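Local structure of probable glutamine synthetase (Pseudomonas aeruginosa, 4HPP) at residues A84-L89 against A213-L218; R113-R118 against V349-R354; A223-P228 against D434-Y439; G64-L69 against G94-T99; V13-A18 against T340-A345. The protein belongs to the glutamine synthetase family and binds glutamic acid and a magnesium ion in its catalytic domain. All blocks are in the same frame, centred on the assembly; numbering follows the deposited sequence.

In the fold
Contacts 4 and 5 share one sheet: strands 9-15 and 89-97 are neighbours in it, Gly94 N lies 3.1 Å from Val13 O, a probable hydrogen bond, and Leu68 packs on the Val13-Thr14 backbone. Contacts 5 and 2 use successive parts of helix 342-358, their centres about 16 Å apart. Contact 4 also touches contact 2, where Asn95 meets Arg113. Contact 3 lies close to the glutamic acid, with the Pro226 side chain about 8 Å from it, and its nearest atoms are about 7 Å from contact 5. Through Asp65, contact 4 reaches Arg308 in the second subunit's pocket. Contact 1 lies at the surface and touches none of the others; like contact 4, it borders the second subunit.

Contact 1 (A84-L89 against A213-L218); sequences AAAPAL and ARQMGL
The loop linking strand 66-78 to strand 89-97 meets the C-terminal turn of helix 196-216 where the methyl of Ala86 rests against the side-chain amide of Gln215. Ala86 CB is 3.7 Å from Gln215 CD and nearly as close to the amide nitrogen and oxygen, so one small apolar group touches the whole flat amide. Gln215 CG is anti to the carbonyl carbon (chi1 -70°), and the chain runs extended beyond it toward the loop. There a water joins the two segments: it donates to Pro87 O at 2.9 Å and accepts from Gln215 NE2 at 2.8 Å. Arg214 adds a looser touch, its NH2 4.3 Å from Pro87 CD. Glu211, one turn back on the same helix, takes a salt bridge from Arg214 NH2 and a hydrogen bond from Gln215 NE2, while Gln215 OE1 accepts from Asp83 N. The helix ends in a Schellman motif, in which Leu218 N reaches Ala213 O at 2.9 Å and Gly217 takes the positive phi (90°) that glycine adopts readily. Pro87 O also accepts from Arg154 of the second subunit, which places the contact beside a subunit boundary. Alanine's methyl is small enough to lie against the amide, and glutamine supplies a donor and an acceptor; the two segments are joined by light packing and one bridging water, with their polar ends oriented chiefly by neighbouring residues.

Contact 2 (R113-R118 against V349-R354); sequences RAEVER and VLIAGR
Glu115 and Arg354 reach toward each other tip to tip, and Arg354 grips the carboxylate side-on with two nitrogens, one to each oxygen. Glu115 CG is anti to the backbone N, and the chain bends at chi2. Arg354 NE donates to Glu115 OE2 at 2.7 Å, fairly straight (161°), meeting it on the syn side. The companion bond, Arg354 NH2 to Glu115 OE1, is 3.0 Å and more bent; it uses the syn lone pair. The carboxylate and guanidinium planes are 52° apart. Glu115 OE1 is shared: Arg118 NE, one turn further along helix 108-121, approaches it nearly along its C-O axis at 2.6 Å. Arg118 lies across Arg354, with CD over the centre of one face of the Arg354 guanidinium and the two guanidinium planes 76° apart. Their nearest nitrogens, Arg118 NE and Arg354 NH2, are both donors 3.4 Å apart, and the shared carboxylate probably offsets the repulsion.

This salt-bridge network spans helix 108-121 and helix 342-358 in the catalytic domain, whose short segments run in roughly the same direction with their axes 10.3 Å apart. Arginine and glutamate have the length to cross that gap. Ile351 CG1 packs against Glu115 CD at 3.4 Å; on the other side of the glutamate, Val116 CG2 meets Leu350 CD1 at 4.2 Å. Arg354 NH1 turns to Glu407 in a further salt bridge.

Contact 3 (A223-P228 against D434-Y439); sequences APLPAP and DLCRHY
Cys436 SG sits in a curve of the 223-228 loop and is touched by several of its residues in turn. Cys436 SG lies 3.3 Å from Leu225 O, 3.5 Å from Ala227 CA and 3.8 Å from Pro228 CD. Leu225 CG is anti to the backbone N (chi1 -173°), and its CD2 lies 3.8 Å from Cys436 SG. Cysteine suits this place, since its small side chain fits among the loop's backbone and apolar atoms.

At one end of the contact Pro228 CG lies over one face of the Arg437 guanidinium, offset toward its rim. That group is steadied on its own helix by a salt bridge from Arg437 NH1 to Asp434 OD1, 2.9 Å. At the other end Ala223 CB meets Tyr439 O at 3.9 Å, while the tyrosine hydroxyl is bonded away from the loop, to Gln51. Leu289 of helix 288-291 also touches Cys436. Ala223 O accepts from the Asn233 side chain, and Pro224 pairs with the Asn233 backbone and rests on Arg290. Asn233 and Arg290 both line the glutamic acid pocket, so helix 432-439 backs a loop in the second shell of that site.

Contact 4 (G64-L69 against G94-T99); sequences GDLRLL and GNLVET
Leu68 CG is anti to its backbone N (chi1 179°), whereas Leu96 CG is anti to its carbonyl carbon (chi1 -65°); the two side chains cross obliquely, with Leu68 CD1 3.7 Å from Leu96 CD2. Opposite each other, these residues form a non-hydrogen-bonded pair on one face of the sheet. Leu66 lies at the end of the same row, its CB 3.5 Å from Val97 O. Branched apolar chains suit this buried face: Trp104 packs on Leu66 and Leu96, and Leu68 touches Phe12 and Thr14 of strand 9-15, in the same sheet.

The backbones make a regular antiparallel ladder. Arg67 and Val97 form a hydrogen-bonded pair, with Arg67 N to Val97 O 2.8 Å and Val97 N to Arg67 O 2.9 Å, both donors arriving nearly in line with the carbonyl. Leu69 and Asn95 form the next: Leu69 N to Asn95 O is 2.7 Å, while Asn95 N meets Leu69 O at 3.0 Å from above the carbonyl plane. These are the arms of the β-hairpin of strands 66-78 and 89-97 in the N-terminal domain. Gly94, lacking a side chain, lets Leu69 O come close to its CA.

On the other face Arg67 CB packs on Val97 CG2 at 3.8 Å, and Arg67 NE turns off to Ser37 O. Val318 and Val320 of the second subunit cover Arg67 and Leu69. Asp65 makes a salt bridge to Arg308 of that subunit, a residue of the glutamic acid pocket.

Contact 5 (V13-A18 against T340-A345); sequences VTTDLA and TCPHLA
Thr15 CG2 overlaps the side chain of Cys341, 4.0 Å from its SG, and also reaches Pro342 CD at 4.2 Å, the threonine and proline side chains crossing at about a right angle. OG1 is anti to the carbonyl carbon (chi1 -62°), which sets CG2 anti to the backbone N; the methyl faces the start of helix 342-358 while OG1 bonds to Thr21 OG1. A β-branched threonine thus serves both surroundings, offering a methyl to the helix and a hydroxyl to its neighbour in the sheet. Thr15 CB also lies at the edge of the His343 ring, near its plane and 4.4 Å from His343 ND1; the other ring nitrogen, His343 NE2, is bonded to Asp200.

Cys341 is the tightest point. Cys341 CB is 3.1 Å from Asp16 O, and its SG, anti to the backbone N (chi1 160°), lies 3.5 Å from Thr15 O. The same sulfur of Cys341 accepts from Leu344 N at 3.6 Å, so Cys341 acts as the N-cap, a place where a side-chain acceptor meets an amide of the first turn. Proline suits the next position, since it lacks an N-H where the first turn has no preceding acceptor for one. Further along, Leu17 CD2 meets Leu344 CD2 at 4.0 Å, with Tyr416 of helix 410-427 touching both leucines. The Asp16 carboxylate forms a salt bridge with Arg22. All the touching residues are buried. The contact joins the end of strand 9-15 of the N-terminal β-sheet to a capped helix of the catalytic domain, and so belongs to the interface between the two domains of a glutamine synthetase subunit.

Contact 1 (A84-L89 against A213-L218)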
# COMPACT_ATOMS: atom_id res chain seq x y z
N ALA A 84 -18.77 7.89 -1.84
CA ALA A 84 -19.51 8.82 -0.94
C ALA A 84 -18.95 10.25 -0.97
O ALA A 84 -19.65 11.20 -0.59
CB ALA A 84 -19.59 8.27 0.48
N ALA A 85 -17.75 10.38 -1.53
CA ALA A 85 -17.06 11.66 -1.62
C ALA A 85 -17.37 12.40 -2.94
O ALA A 85 -16.80 13.47 -3.20
CB ALA A 85 -15.56 11.47 -1.44
N ALA A 86 -18.26 11.84 -3.78
CA ALA A 86 -18.41 12.39 -5.13
C ALA A 86 -19.51 13.44 -5.21
O ALA A 86 -20.44 13.43 -4.46
CB ALA A 86 -18.62 11.30 -6.17
N PRO A 87 -19.39 14.36 -6.14
CA PRO A 87 -20.39 15.40 -6.09
C PRO A 87 -21.76 14.83 -6.51
O PRO A 87 -21.82 13.86 -7.27
CB PRO A 87 -19.88 16.42 -7.13
CG PRO A 87 -18.44 15.98 -7.50
CD PRO A 87 -18.41 14.51 -7.25
N ALA A 88 -22.86 15.41 -6.01
CA ALA A 88 -24.11 15.07 -6.61
C ALA A 88 -23.94 15.25 -8.15
O ALA A 88 -23.05 15.96 -8.61
CB ALA A 88 -25.22 15.95 -6.07
N LEU A 89 -24.79 14.58 -8.91
CA LEU A 89 -25.02 14.87 -10.29
C LEU A 89 -26.26 15.68 -10.39
O LEU A 89 -27.34 15.19 -10.13
CB LEU A 89 -25.24 13.55 -11.00
CG LEU A 89 -25.36 13.66 -12.54
CD1 LEU A 89 -24.11 14.21 -13.23
CD2 LEU A 89 -25.72 12.30 -13.12
N ALA A 213 -20.48 4.16 -13.27
CA ALA A 213 -19.21 3.55 -13.67
C ALA A 213 -18.01 4.44 -13.28
O ALA A 213 -17.05 4.00 -12.64
CB ALA A 213 -19.22 3.21 -15.18
N ARG A 214 -18.11 5.73 -13.57
CA ARG A 214 -16.99 6.61 -13.20
C ARG A 214 -16.73 6.49 -11.70
O ARG A 214 -15.57 6.36 -11.30
CB ARG A 214 -17.27 8.06 -13.59
CG ARG A 214 -16.08 9.00 -13.39
CD ARG A 214 -16.52 10.46 -13.54
NE ARG A 214 -17.41 10.89 -12.47
CZ ARG A 214 -17.01 11.34 -11.28
NH1 ARG A 214 -15.73 11.41 -10.94
NH2 ARG A 214 -17.90 11.69 -10.39
N GLN A 215 -17.80 6.45 -10.88
CA GLN A 215 -17.62 6.50 -9.43
C GLN A 215 -16.93 5.24 -8.89
O GLN A 215 -16.36 5.28 -7.79
CB GLN A 215 -18.92 6.79 -8.69
CG GLN A 215 -19.39 8.20 -8.91
CD GLN A 215 -20.45 8.60 -7.93
OE1 GLN A 215 -20.58 8.00 -6.85
NE2 GLN A 215 -21.25 9.59 -8.31
N MET A 216 -16.91 4.18 -9.69
CA MET A 216 -16.37 2.88 -9.22
C MET A 216 -15.05 2.58 -9.90
O MET A 216 -14.39 1.59 -9.59
CB MET A 216 -17.39 1.75 -9.47
CG MET A 216 -18.76 1.99 -8.80
SD MET A 216 -19.96 0.65 -8.87
CE MET A 216 -19.42 -0.39 -7.53
N GLY A 217 -14.66 3.45 -10.84
CA GLY A 217 -13.35 3.32 -11.47
C GLY A 217 -13.57 2.43 -12.67
O GLY A 217 -12.62 1.98 -13.26
N LEU A 218 -14.83 2.18 -13.04
CA LEU A 218 -15.15 1.40 -14.22
C LEU A 218 -15.41 2.30 -15.39
O LEU A 218 -15.44 3.52 -15.28
CB LEU A 218 -16.35 0.47 -13.97
CG LEU A 218 -16.15 -0.44 -12.74
CD1 LEU A 218 -17.43 -1.13 -12.27
CD2 LEU A 218 -15.04 -1.50 -12.86
O HOH W 1 -22.86 11.21 -6.67

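Contact 2 (R113-R118 against V349-R354)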
# COMPACT_ATOMS: atom_id res chain seq x y z
N ARG A 113 -40.24 18.28 -29.29
CA ARG A 113 -41.40 18.88 -28.63
C ARG A 113 -42.47 19.44 -29.57
O ARG A 113 -43.62 19.60 -29.16
CB ARG A 113 -40.98 19.97 -27.67
CG ARG A 113 -42.20 20.54 -26.96
CD ARG A 113 -41.85 21.52 -25.87
NE ARG A 113 -41.37 22.80 -26.40
CZ ARG A 113 -40.09 23.10 -26.62
NH1 ARG A 113 -39.13 22.21 -26.36
NH2 ARG A 113 -39.77 24.30 -27.12
N ALA A 114 -42.10 19.78 -30.80
CA ALA A 114 -43.01 20.40 -31.75
C ALA A 114 -43.81 19.29 -32.41
O ALA A 114 -44.94 19.49 -32.87
CB ALA A 114 -42.25 21.20 -32.80
N GLU A 115 -43.17 18.13 -32.47
CA GLU A 115 -43.69 16.96 -33.15
C GLU A 115 -44.65 16.27 -32.24
O GLU A 115 -45.69 15.77 -32.67
CB GLU A 115 -42.54 16.03 -33.53
CG GLU A 115 -42.96 14.71 -34.19
CD GLU A 115 -43.66 14.94 -35.51
OE1 GLU A 115 -43.60 16.09 -35.98
OE2 GLU A 115 -44.26 13.99 -36.07
N VAL A 116 -44.31 16.23 -30.96
CA VAL A 116 -45.28 15.79 -29.94
C VAL A 116 -46.56 16.67 -29.87
O VAL A 116 -47.66 16.12 -29.91
CB VAL A 116 -44.59 15.60 -28.58
CG1 VAL A 116 -45.59 15.24 -27.47
CG2 VAL A 116 -43.48 14.54 -28.74
N GLU A 117 -46.39 17.99 -29.82
CA GLU A 117 -47.48 18.95 -30.10
C GLU A 117 -48.37 18.57 -31.32
O GLU A 117 -49.58 18.38 -31.14
CB GLU A 117 -46.93 20.40 -30.26
CG GLU A 117 -47.98 21.52 -30.44
CD GLU A 117 -49.10 21.56 -29.37
OE1 GLU A 117 -50.16 22.20 -29.63
OE2 GLU A 117 -48.96 20.96 -28.27
N ARG A 118 -47.78 18.46 -32.52
CA ARG A 118 -48.47 18.01 -33.75
C ARG A 118 -49.16 16.67 -33.52
O ARG A 118 -50.21 16.37 -34.14
CB ARG A 118 -47.49 17.85 -34.94
CG ARG A 118 -46.84 19.13 -35.39
CD ARG A 118 -46.08 18.97 -36.69
NE ARG A 118 -44.74 18.39 -36.63
CZ ARG A 118 -43.61 19.07 -36.38
NH1 ARG A 118 -43.64 20.35 -36.09
NH2 ARG A 118 -42.44 18.47 -36.39
N VAL A 349 -38.72 9.21 -35.94
CA VAL A 349 -39.55 8.02 -36.07
C VAL A 349 -41.02 8.43 -36.02
O VAL A 349 -41.83 8.00 -36.86
CB VAL A 349 -39.22 6.98 -34.95
CG1 VAL A 349 -40.28 5.86 -34.87
CG2 VAL A 349 -37.81 6.43 -35.12
N LEU A 350 -41.36 9.28 -35.06
CA LEU A 350 -42.75 9.67 -34.86
C LEU A 350 -43.21 10.43 -36.09
O LEU A 350 -44.41 10.41 -36.41
CB LEU A 350 -42.93 10.51 -33.61
CG LEU A 350 -43.17 9.95 -32.18
CD1 LEU A 350 -43.11 11.11 -31.16
CD2 LEU A 350 -44.52 9.26 -32.06
N ILE A 351 -42.26 11.07 -36.80
CA ILE A 351 -42.56 11.84 -38.01
C ILE A 351 -43.08 10.90 -39.09
O ILE A 351 -44.22 11.04 -39.56
CB ILE A 351 -41.37 12.70 -38.54
CG1 ILE A 351 -41.31 14.06 -37.83
CG2 ILE A 351 -41.56 13.04 -40.01
CD1 ILE A 351 -39.97 14.74 -37.90
N ALA A 352 -42.24 9.92 -39.46
CA ALA A 352 -42.55 9.03 -40.57
C ALA A 352 -43.84 8.29 -40.27
O ALA A 352 -44.63 8.04 -41.18
CB ALA A 352 -41.42 8.06 -40.84
N GLY A 353 -44.04 7.95 -39.00
CA GLY A 353 -45.29 7.37 -38.51
C GLY A 353 -46.43 8.30 -38.78
O GLY A 353 -47.45 7.89 -39.37
N ARG A 354 -46.27 9.56 -38.38
CA ARG A 354 -47.28 10.61 -38.65
C ARG A 354 -47.61 10.63 -40.13
O ARG A 354 -48.75 10.49 -40.50
CB ARG A 354 -46.81 12.02 -38.21
CG ARG A 354 -47.82 12.87 -37.43
CD ARG A 354 -47.60 14.39 -37.56
NE ARG A 354 -46.20 14.86 -37.73
CZ ARG A 354 -45.71 15.51 -38.80
NH1 ARG A 354 -46.50 15.77 -39.82
NH2 ARG A 354 -44.42 15.89 -38.87

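Contact 3 (A223-P228 against D434-Y439)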
# COMPACT_ATOMS: atom_id res chain seq x y z
N ALA A 223 -21.08 2.22 -27.67
CA ALA A 223 -20.90 2.28 -29.14
C ALA A 223 -21.67 1.12 -29.75
O ALA A 223 -21.79 0.07 -29.11
CB ALA A 223 -19.44 2.16 -29.52
N PRO A 224 -22.21 1.32 -30.97
CA PRO A 224 -22.91 0.18 -31.58
C PRO A 224 -22.06 -1.10 -31.58
O PRO A 224 -22.60 -2.17 -31.29
CB PRO A 224 -23.24 0.65 -33.03
CG PRO A 224 -23.04 2.12 -33.05
CD PRO A 224 -22.25 2.53 -31.82
N LEU A 225 -20.75 -1.00 -31.90
CA LEU A 225 -19.88 -2.18 -31.80
C LEU A 225 -18.73 -1.94 -30.81
O LEU A 225 -17.79 -1.15 -31.09
CB LEU A 225 -19.37 -2.65 -33.18
CG LEU A 225 -18.60 -3.97 -33.12
CD1 LEU A 225 -19.51 -5.18 -32.86
CD2 LEU A 225 -17.77 -4.20 -34.37
N PRO A 226 -18.83 -2.57 -29.63
CA PRO A 226 -17.89 -2.28 -28.52
C PRO A 226 -16.41 -2.60 -28.84
O PRO A 226 -15.49 -1.93 -28.36
CB PRO A 226 -18.37 -3.20 -27.40
CG PRO A 226 -19.34 -4.16 -28.02
CD PRO A 226 -19.90 -3.51 -29.26
N ALA A 227 -16.19 -3.66 -29.61
CA ALA A 227 -14.85 -4.06 -30.05
C ALA A 227 -14.96 -5.07 -31.20
O ALA A 227 -15.97 -5.75 -31.36
CB ALA A 227 -14.04 -4.65 -28.91
N PRO A 228 -13.91 -5.17 -32.01
CA PRO A 228 -14.11 -6.03 -33.19
C PRO A 228 -14.62 -7.47 -32.88
O PRO A 228 -14.10 -8.12 -31.96
CB PRO A 228 -12.71 -6.03 -33.82
CG PRO A 228 -12.21 -4.66 -33.51
CD PRO A 228 -12.58 -4.53 -32.04
N ASP A 434 -10.48 -0.46 -36.94
CA ASP A 434 -10.11 0.91 -36.51
C ASP A 434 -11.31 1.84 -36.24
O ASP A 434 -11.34 2.63 -35.30
CB ASP A 434 -9.19 1.51 -37.57
CG ASP A 434 -8.03 0.56 -37.90
OD1 ASP A 434 -7.64 -0.15 -36.94
OD2 ASP A 434 -7.55 0.51 -39.08
N LEU A 435 -12.32 1.72 -37.08
CA LEU A 435 -13.50 2.53 -37.02
C LEU A 435 -14.30 2.17 -35.77
O LEU A 435 -14.83 3.03 -35.09
CB LEU A 435 -14.33 2.16 -38.22
CG LEU A 435 -15.50 3.06 -38.56
CD1 LEU A 435 -15.02 4.51 -38.68
CD2 LEU A 435 -16.12 2.51 -39.84
N CYS A 436 -14.35 0.88 -35.49
CA CYS A 436 -15.04 0.37 -34.33
C CYS A 436 -14.28 0.73 -33.06
O CYS A 436 -14.86 1.18 -32.06
CB CYS A 436 -15.24 -1.13 -34.45
SG CYS A 436 -15.17 -1.93 -32.86
N ARG A 437 -12.97 0.60 -33.12
CA ARG A 437 -12.17 0.97 -31.98
C ARG A 437 -12.27 2.46 -31.84
O ARG A 437 -12.23 3.00 -30.71
CB ARG A 437 -10.70 0.58 -32.15
CG ARG A 437 -10.38 -0.92 -32.06
CD ARG A 437 -8.90 -1.12 -32.43
NE ARG A 437 -8.51 -2.51 -32.70
CZ ARG A 437 -8.25 -3.01 -33.91
NH1 ARG A 437 -8.30 -2.22 -34.98
NH2 ARG A 437 -7.91 -4.29 -34.05
N HIS A 438 -12.37 3.13 -32.98
CA HIS A 438 -12.37 4.57 -32.93
C HIS A 438 -13.59 4.93 -32.15
O HIS A 438 -13.46 5.62 -31.18
CB HIS A 438 -12.27 5.23 -34.33
CG HIS A 438 -12.23 6.75 -34.30
ND1 HIS A 438 -11.17 7.45 -33.83
CD2 HIS A 438 -13.19 7.72 -34.69
CE1 HIS A 438 -11.45 8.79 -33.89
NE2 HIS A 438 -12.67 8.94 -34.43
N TYR A 439 -14.78 4.41 -32.53
CA TYR A 439 -16.05 4.88 -31.92
C TYR A 439 -16.30 4.37 -30.47
O TYR A 439 -16.90 5.08 -29.64
CB TYR A 439 -17.27 4.62 -32.83
CG TYR A 439 -17.44 5.69 -33.88
CD1 TYR A 439 -18.26 6.79 -33.64
CD2 TYR A 439 -16.77 5.62 -35.09
CE1 TYR A 439 -18.40 7.80 -34.59
CE2 TYR A 439 -16.89 6.63 -36.03
CZ TYR A 439 -17.71 7.70 -35.78
OH TYR A 439 -17.81 8.67 -36.73
O HOH W 2 -17.69 0.99 -32.27

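Contact 4 (G64-L69 against G94-T99)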
# COMPACT_ATOMS: atom_id res chain seq x y z
N GLY A 64 -24.67 35.03 -34.77
CA GLY A 64 -24.81 35.45 -33.38
C GLY A 64 -25.14 34.28 -32.49
O GLY A 64 -25.92 33.41 -32.89
N ASP A 65 -24.53 34.25 -31.29
CA ASP A 65 -24.72 33.16 -30.31
C ASP A 65 -26.11 33.03 -29.56
O ASP A 65 -26.92 33.95 -29.58
CB ASP A 65 -23.50 33.04 -29.37
CG ASP A 65 -23.18 34.31 -28.60
OD1 ASP A 65 -23.57 35.42 -29.04
OD2 ASP A 65 -22.51 34.18 -27.55
N LEU A 66 -26.35 31.87 -28.94
CA LEU A 66 -27.67 31.45 -28.47
C LEU A 66 -27.80 31.37 -26.94
O LEU A 66 -26.81 31.48 -26.22
CB LEU A 66 -27.97 30.04 -29.02
CG LEU A 66 -27.99 29.75 -30.51
CD1 LEU A 66 -27.77 28.28 -30.79
CD2 LEU A 66 -29.30 30.18 -31.12
N ARG A 67 -29.02 31.12 -26.45
CA ARG A 67 -29.25 30.79 -25.06
C ARG A 67 -29.66 29.35 -24.95
O ARG A 67 -30.43 28.90 -25.76
CB ARG A 67 -30.37 31.61 -24.45
CG ARG A 67 -30.17 33.10 -24.45
CD ARG A 67 -28.82 33.51 -23.88
NE ARG A 67 -28.64 33.12 -22.49
CZ ARG A 67 -27.57 33.47 -21.78
NH1 ARG A 67 -26.64 34.22 -22.35
NH2 ARG A 67 -27.43 33.07 -20.53
N LEU A 68 -29.13 28.65 -23.93
CA LEU A 68 -29.52 27.31 -23.57
C LEU A 68 -30.41 27.46 -22.34
O LEU A 68 -29.93 27.78 -21.24
CB LEU A 68 -28.29 26.46 -23.19
CG LEU A 68 -28.61 25.02 -22.75
CD1 LEU A 68 -29.57 24.38 -23.76
CD2 LEU A 68 -27.39 24.11 -22.55
N LEU A 69 -31.69 27.22 -22.55
CA LEU A 69 -32.73 27.58 -21.58
C LEU A 69 -33.24 26.32 -20.87
O LEU A 69 -34.03 25.58 -21.44
CB LEU A 69 -33.89 28.23 -22.32
CG LEU A 69 -34.55 29.43 -21.64
CD1 LEU A 69 -33.57 30.58 -21.56
CD2 LEU A 69 -35.79 29.84 -22.42
N GLY A 94 -32.27 21.53 -21.50
CA GLY A 94 -32.66 22.83 -21.92
C GLY A 94 -32.94 22.81 -23.40
O GLY A 94 -32.51 21.89 -24.13
N ASN A 95 -33.68 23.83 -23.83
CA ASN A 95 -33.87 24.07 -25.25
C ASN A 95 -32.99 25.29 -25.66
O ASN A 95 -32.80 26.20 -24.85
CB ASN A 95 -35.34 24.33 -25.58
CG ASN A 95 -36.31 23.40 -24.85
OD1 ASN A 95 -36.10 22.18 -24.76
ND2 ASN A 95 -37.40 23.97 -24.35
N LEU A 96 -32.46 25.27 -26.89
CA LEU A 96 -31.69 26.36 -27.51
C LEU A 96 -32.58 27.37 -28.23
O LEU A 96 -33.45 27.00 -29.04
CB LEU A 96 -30.70 25.80 -28.52
CG LEU A 96 -29.58 24.91 -27.98
CD1 LEU A 96 -28.74 24.32 -29.10
CD2 LEU A 96 -28.66 25.70 -27.07
N VAL A 97 -32.34 28.65 -27.95
CA VAL A 97 -33.18 29.74 -28.46
C VAL A 97 -32.29 30.91 -28.79
O VAL A 97 -31.21 30.99 -28.23
CB VAL A 97 -34.26 30.15 -27.43
CG1 VAL A 97 -35.09 28.94 -27.06
CG2 VAL A 97 -33.64 30.73 -26.15
N GLU A 98 -32.71 31.80 -29.70
CA GLU A 98 -31.96 33.04 -30.03
C GLU A 98 -32.12 34.03 -28.87
O GLU A 98 -32.92 33.74 -27.98
CB GLU A 98 -32.44 33.60 -31.37
CG GLU A 98 -31.76 32.94 -32.60
CD GLU A 98 -32.74 32.27 -33.58
OE1 GLU A 98 -33.95 32.63 -33.59
OE2 GLU A 98 -32.33 31.37 -34.35
N THR A 99 -31.37 35.14 -28.80
CA THR A 99 -31.31 35.93 -27.51
C THR A 99 -32.62 36.57 -26.98
O THR A 99 -32.74 36.87 -25.78
CB THR A 99 -30.16 37.00 -27.43
OG1 THR A 99 -30.05 37.71 -28.67
CG2 THR A 99 -28.83 36.36 -27.11

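Contact 5 (V13-A18 against T340-A345)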
# COMPACT_ATOMS: atom_id res chain seq x y z
N VAL A 13 -27.70 21.30 -19.77
CA VAL A 13 -27.27 20.47 -20.88
C VAL A 13 -28.14 20.53 -22.12
O VAL A 13 -29.33 20.85 -22.07
CB VAL A 13 -27.13 19.02 -20.44
CG1 VAL A 13 -26.17 18.92 -19.28
CG2 VAL A 13 -28.47 18.41 -20.06
N THR A 14 -27.52 20.19 -23.25
CA THR A 14 -28.26 19.90 -24.47
C THR A 14 -27.60 18.68 -25.04
O THR A 14 -26.40 18.45 -24.78
CB THR A 14 -28.17 21.03 -25.48
OG1 THR A 14 -28.99 20.74 -26.62
CG2 THR A 14 -26.72 21.32 -25.82
N THR A 15 -28.36 17.87 -25.76
CA THR A 15 -27.80 16.69 -26.39
C THR A 15 -27.78 17.01 -27.88
O THR A 15 -28.83 17.27 -28.46
CB THR A 15 -28.63 15.46 -26.05
OG1 THR A 15 -28.56 15.28 -24.64
CG2 THR A 15 -28.14 14.19 -26.78
N ASP A 16 -26.59 17.06 -28.48
CA ASP A 16 -26.49 17.60 -29.82
C ASP A 16 -26.74 16.54 -30.82
O ASP A 16 -27.09 15.41 -30.45
CB ASP A 16 -25.17 18.35 -30.07
CG ASP A 16 -23.99 17.46 -29.99
OD1 ASP A 16 -22.87 17.95 -29.71
OD2 ASP A 16 -24.19 16.26 -30.20
N LEU A 17 -26.57 16.91 -32.09
CA LEU A 17 -27.03 16.07 -33.21
C LEU A 17 -26.07 14.93 -33.37
O LEU A 17 -26.33 13.88 -34.07
CB LEU A 17 -27.12 16.89 -34.50
CG LEU A 17 -27.99 18.13 -34.40
CD1 LEU A 17 -27.82 18.87 -35.70
CD2 LEU A 17 -29.44 17.76 -34.15
N ALA A 18 -24.96 15.12 -32.67
CA ALA A 18 -23.89 14.13 -32.61
C ALA A 18 -24.12 13.10 -31.46
O ALA A 18 -23.32 12.18 -31.23
CB ALA A 18 -22.54 14.85 -32.53
N THR A 340 -26.99 7.85 -31.35
CA THR A 340 -28.05 8.86 -31.64
C THR A 340 -28.22 9.96 -30.63
O THR A 340 -27.68 9.90 -29.55
CB THR A 340 -29.44 8.22 -31.71
OG1 THR A 340 -29.71 7.57 -30.46
CG2 THR A 340 -29.47 7.27 -32.87
N CYS A 341 -28.97 10.98 -31.02
CA CYS A 341 -29.53 11.97 -30.11
C CYS A 341 -30.99 11.57 -29.73
O CYS A 341 -31.91 11.77 -30.50
CB CYS A 341 -29.40 13.38 -30.70
SG CYS A 341 -30.55 14.57 -29.95
N PRO A 342 -31.22 10.97 -28.56
CA PRO A 342 -32.60 10.46 -28.23
C PRO A 342 -33.79 11.27 -28.80
O PRO A 342 -34.71 10.70 -29.39
CB PRO A 342 -32.61 10.47 -26.70
CG PRO A 342 -31.18 10.26 -26.32
CD PRO A 342 -30.26 10.65 -27.47
N HIS A 343 -33.77 12.59 -28.64
CA HIS A 343 -34.77 13.53 -29.20
C HIS A 343 -34.85 13.59 -30.66
O HIS A 343 -35.95 13.67 -31.18
CB HIS A 343 -34.44 14.90 -28.76
CG HIS A 343 -34.20 14.98 -27.29
ND1 HIS A 343 -32.97 14.90 -26.77
CD2 HIS A 343 -35.08 15.12 -26.22
CE1 HIS A 343 -33.06 14.97 -25.41
NE2 HIS A 343 -34.35 15.12 -25.09
N LEU A 344 -33.70 13.61 -31.35
CA LEU A 344 -33.72 13.62 -32.80
C LEU A 344 -34.21 12.28 -33.35
O LEU A 344 -35.06 12.21 -34.23
CB LEU A 344 -32.35 14.04 -33.37
CG LEU A 344 -32.21 14.01 -34.90
CD1 LEU A 344 -33.13 15.07 -35.48
CD2 LEU A 344 -30.78 14.19 -35.36
N ALA A 345 -33.71 11.21 -32.76
CA ALA A 345 -34.09 9.88 -33.18
C ALA A 345 -35.57 9.66 -32.98
O ALA A 345 -36.23 9.26 -33.93
CB ALA A 345 -33.27 8.84 -32.46